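Local coordinates for uncharacterized protein (Nostoc punctiforme, PDB 2R3S) that probably transfers a methyl group to an oxygen atom of its substrate, at residues Tyr306-Gln319 with Thr325-Lys335. Numbering follows the deposited sequence.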
# COMPACT_ATOMS: atom_id res chain seq x y z
N TYR A 306 24.73 -17.19 2.37
CA TYR A 306 25.07 -17.41 3.78
C TYR A 306 26.08 -18.55 4.00
O TYR A 306 26.92 -18.47 4.88
CB TYR A 306 23.81 -17.72 4.60
CG TYR A 306 22.99 -16.50 5.03
CD1 TYR A 306 23.60 -15.36 5.50
CD2 TYR A 306 21.60 -16.55 5.02
CE1 TYR A 306 22.86 -14.26 5.91
CE2 TYR A 306 20.84 -15.45 5.43
CZ TYR A 306 21.49 -14.31 5.88
OH TYR A 306 20.80 -13.22 6.29
N GLU A 307 25.94 -19.62 3.23
CA GLU A 307 26.87 -20.75 3.24
C GLU A 307 28.28 -20.25 2.95
O GLU A 307 29.24 -20.64 3.62
CB GLU A 307 26.44 -21.78 2.19
CG GLU A 307 27.28 -23.04 2.07
CD GLU A 307 26.62 -24.07 1.16
OE1 GLU A 307 26.25 -23.69 0.01
OE2 GLU A 307 26.47 -25.23 1.60
N SER A 308 28.39 -19.35 1.99
CA SER A 308 29.68 -18.73 1.66
C SER A 308 30.25 -17.81 2.75
O SER A 308 31.46 -17.64 2.84
CB SER A 308 29.54 -17.96 0.36
OG SER A 308 30.67 -17.14 0.15
N MSE A 309 29.38 -17.17 3.54
CA MSE A 309 29.84 -16.30 4.61
C MSE A 309 30.39 -17.14 5.75
O MSE A 309 31.44 -16.86 6.30
CB MSE A 309 28.70 -15.42 5.11
CG MSE A 309 28.28 -14.39 4.10
SE MSE A 309 26.84 -13.27 4.81
CE MSE A 309 25.55 -13.45 3.30
N PHE A 310 29.67 -18.20 6.09
CA PHE A 310 30.13 -19.11 7.11
C PHE A 310 31.42 -19.82 6.69
O PHE A 310 32.36 -19.93 7.49
CB PHE A 310 29.05 -20.11 7.46
CG PHE A 310 28.06 -19.60 8.46
CD1 PHE A 310 28.41 -19.46 9.79
CD2 PHE A 310 26.76 -19.26 8.06
CE1 PHE A 310 27.49 -19.00 10.73
CE2 PHE A 310 25.83 -18.80 8.99
CZ PHE A 310 26.21 -18.66 10.34
N SER A 311 31.47 -20.29 5.45
CA SER A 311 32.68 -20.89 4.89
C SER A 311 33.86 -19.95 5.01
O SER A 311 34.88 -20.35 5.54
CB SER A 311 32.50 -21.29 3.41
OG SER A 311 33.75 -21.62 2.81
N ASN A 312 33.71 -18.71 4.56
CA ASN A 312 34.76 -17.67 4.68
C ASN A 312 35.12 -17.18 6.09
O ASN A 312 36.15 -16.50 6.27
CB ASN A 312 34.36 -16.40 3.91
CG ASN A 312 34.35 -16.59 2.40
OD1 ASN A 312 34.84 -17.59 1.87
ND2 ASN A 312 33.80 -15.60 1.69
N ALA A 313 34.25 -17.45 7.05
CA ALA A 313 34.48 -17.05 8.44
C ALA A 313 35.15 -18.17 9.20
O ALA A 313 35.47 -18.01 10.37
CB ALA A 313 33.15 -16.67 9.14
N GLY A 314 35.32 -19.33 8.55
CA GLY A 314 36.04 -20.44 9.14
C GLY A 314 35.22 -21.61 9.63
O GLY A 314 35.76 -22.49 10.29
N PHE A 315 33.93 -21.64 9.35
CA PHE A 315 33.11 -22.72 9.87
C PHE A 315 33.25 -23.89 8.94
O PHE A 315 33.67 -23.73 7.79
CB PHE A 315 31.65 -22.29 10.03
CG PHE A 315 31.43 -21.27 11.12
CD1 PHE A 315 31.83 -19.95 10.94
CD2 PHE A 315 30.84 -21.63 12.32
CE1 PHE A 315 31.66 -19.02 11.94
CE2 PHE A 315 30.66 -20.71 13.31
CZ PHE A 315 31.06 -19.39 13.13
N SER A 316 32.93 -25.07 9.45
CA SER A 316 33.18 -26.30 8.74
C SER A 316 32.00 -26.70 7.87
O SER A 316 32.18 -27.40 6.88
CB SER A 316 33.50 -27.42 9.74
OG SER A 316 32.33 -28.10 10.19
N HIS A 317 30.80 -26.26 8.22
CA HIS A 317 29.58 -26.78 7.61
C HIS A 317 28.35 -25.93 7.99
O HIS A 317 28.20 -25.56 9.15
CB HIS A 317 29.36 -28.24 8.04
CG HIS A 317 28.10 -28.86 7.51
ND1 HIS A 317 27.81 -28.91 6.16
CD2 HIS A 317 27.08 -29.48 8.14
CE1 HIS A 317 26.65 -29.52 5.99
NE2 HIS A 317 26.18 -29.88 7.17
N SER A 318 27.51 -25.63 7.00
CA SER A 318 26.24 -24.95 7.23
C SER A 318 25.14 -25.66 6.45
O SER A 318 25.35 -26.14 5.34
CB SER A 318 26.31 -23.48 6.86
OG SER A 318 27.12 -23.25 5.72
N GLN A 319 23.97 -25.69 7.05
CA GLN A 319 22.90 -26.54 6.61
C GLN A 319 21.58 -25.83 6.79
O GLN A 319 21.29 -25.35 7.88
CB GLN A 319 22.91 -27.79 7.48
CG GLN A 319 21.92 -28.83 7.05
CD GLN A 319 22.31 -30.20 7.57
OE1 GLN A 319 23.33 -30.77 7.16
NE2 GLN A 319 21.51 -30.74 8.50
N THR A 325 6.67 -25.26 8.88
CA THR A 325 5.65 -24.82 9.83
C THR A 325 5.69 -23.31 10.11
O THR A 325 4.71 -22.76 10.61
CB THR A 325 5.77 -25.56 11.18
OG1 THR A 325 7.15 -25.57 11.58
CG2 THR A 325 5.24 -27.00 11.08
N THR A 326 6.79 -22.64 9.78
CA THR A 326 6.97 -21.21 10.10
C THR A 326 7.44 -20.37 8.90
O THR A 326 8.06 -20.89 7.97
CB THR A 326 7.96 -21.02 11.28
OG1 THR A 326 7.84 -19.69 11.80
CG2 THR A 326 9.40 -21.26 10.82
N GLN A 327 7.16 -19.06 8.95
CA GLN A 327 7.39 -18.13 7.81
C GLN A 327 8.86 -17.97 7.42
O GLN A 327 9.18 -17.85 6.24
CB GLN A 327 6.80 -16.74 8.11
CG GLN A 327 7.27 -15.63 7.13
CD GLN A 327 6.77 -14.24 7.50
OE1 GLN A 327 6.55 -13.93 8.67
NE2 GLN A 327 6.61 -13.40 6.50
N GLN A 328 9.75 -17.93 8.40
CA GLN A 328 11.17 -17.70 8.11
C GLN A 328 11.95 -19.02 8.14
O GLN A 328 11.39 -20.08 8.44
CB GLN A 328 11.74 -16.67 9.09
CG GLN A 328 10.83 -15.44 9.26
CD GLN A 328 11.53 -14.31 9.98
OE1 GLN A 328 10.98 -13.72 10.91
NE2 GLN A 328 12.74 -14.00 9.55
N GLN A 329 13.23 -18.96 7.81
CA GLN A 329 14.05 -20.16 7.58
C GLN A 329 15.23 -20.19 8.56
O GLN A 329 15.61 -19.13 9.08
CB GLN A 329 14.56 -20.17 6.14
CG GLN A 329 13.47 -20.28 5.05
CD GLN A 329 12.73 -18.95 4.72
OE1 GLN A 329 13.27 -17.84 4.83
NE2 GLN A 329 11.49 -19.09 4.29
N VAL A 330 15.78 -21.39 8.82
CA VAL A 330 16.95 -21.56 9.73
C VAL A 330 18.21 -22.11 9.01
O VAL A 330 18.10 -22.97 8.15
CB VAL A 330 16.59 -22.41 10.98
CG1 VAL A 330 17.83 -22.89 11.67
CG2 VAL A 330 15.71 -21.62 11.97
N ILE A 331 19.39 -21.56 9.31
CA ILE A 331 20.68 -22.16 8.96
C ILE A 331 21.42 -22.56 10.25
O ILE A 331 21.62 -21.73 11.12
CB ILE A 331 21.58 -21.17 8.19
CG1 ILE A 331 20.97 -20.86 6.83
CG2 ILE A 331 22.99 -21.71 7.99
CD1 ILE A 331 21.62 -19.70 6.15
N VAL A 332 21.79 -23.84 10.38
CA VAL A 332 22.71 -24.27 11.44
C VAL A 332 24.13 -24.36 10.88
O VAL A 332 24.35 -25.03 9.86
CB VAL A 332 22.31 -25.61 12.03
CG1 VAL A 332 23.30 -26.02 13.12
CG2 VAL A 332 20.86 -25.53 12.56
N ALA A 333 25.06 -23.64 11.51
CA ALA A 333 26.48 -23.70 11.19
C ALA A 333 27.22 -24.43 12.31
O ALA A 333 26.81 -24.35 13.47
CB ALA A 333 27.06 -22.34 11.00
N TYR A 334 28.28 -25.15 11.94
CA TYR A 334 29.08 -25.98 12.85
C TYR A 334 30.49 -25.46 12.78
O TYR A 334 31.01 -25.20 11.69
CB TYR A 334 29.05 -27.45 12.42
CG TYR A 334 27.66 -28.01 12.43
CD1 TYR A 334 26.80 -27.80 11.35
CD2 TYR A 334 27.19 -28.71 13.53
CE1 TYR A 334 25.48 -28.31 11.36
CE2 TYR A 334 25.90 -29.22 13.56
CZ TYR A 334 25.04 -29.02 12.47
OH TYR A 334 23.75 -29.55 12.50
N LYS A 335 31.10 -25.27 13.95
CA LYS A 335 32.46 -24.71 14.05
C LYS A 335 33.44 -25.57 13.24
O LYS A 335 33.25 -26.80 13.15
CB LYS A 335 32.90 -24.66 15.52
CG LYS A 335 33.99 -23.65 15.82
CD LYS A 335 34.59 -23.87 17.21
CE LYS A 335 35.55 -22.76 17.58
NZ LYS A 335 36.04 -22.94 18.96
OXT LYS A 335 34.42 -25.08 12.67
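Strand 317-319 pairs antiparallel with strand 329-334 as a β hairpin at one side edge of the mixed sheet, where 317-321 is the outermost strand, and helix 306-312 packs over the face that bears S318 and A333. Two backbone bonds join Q319 and V332; Y334 N gives a third to H317 O (2.8 Å), and beyond the strand S316 N donates to Y334 O. On the helix side, F310, its CG anti to the carbonyl carbon (chi1 -83°), turns one ring face to A333 CB, a CH-pi contact 3.6 Å from the centroid, while CD1 of F315 lies at that ring's edge. Trimming F310 to an alanine is likely to strip the aromatic cover from A333 CB and open a gap beside I331 and F315. I331 CD1 presses on Y306 CB at 3.3 Å, the side chains crossing near a right angle. The hairpin completes the Rossmann-like methyltransferase sheet (strand order 3-2-1-4-5-7-6), in which strand 329-334 lies antiparallel between 265-271 and 317-321. A Schellman motif at G314 follows the helix and turns the chain toward the sheet. On the opposite face, H317 and Y334 run side by side, their rings near parallel but barely overlapping; H317 NE2 donates to Q319 OE1 at 3.0 Å, in the imidazole plane.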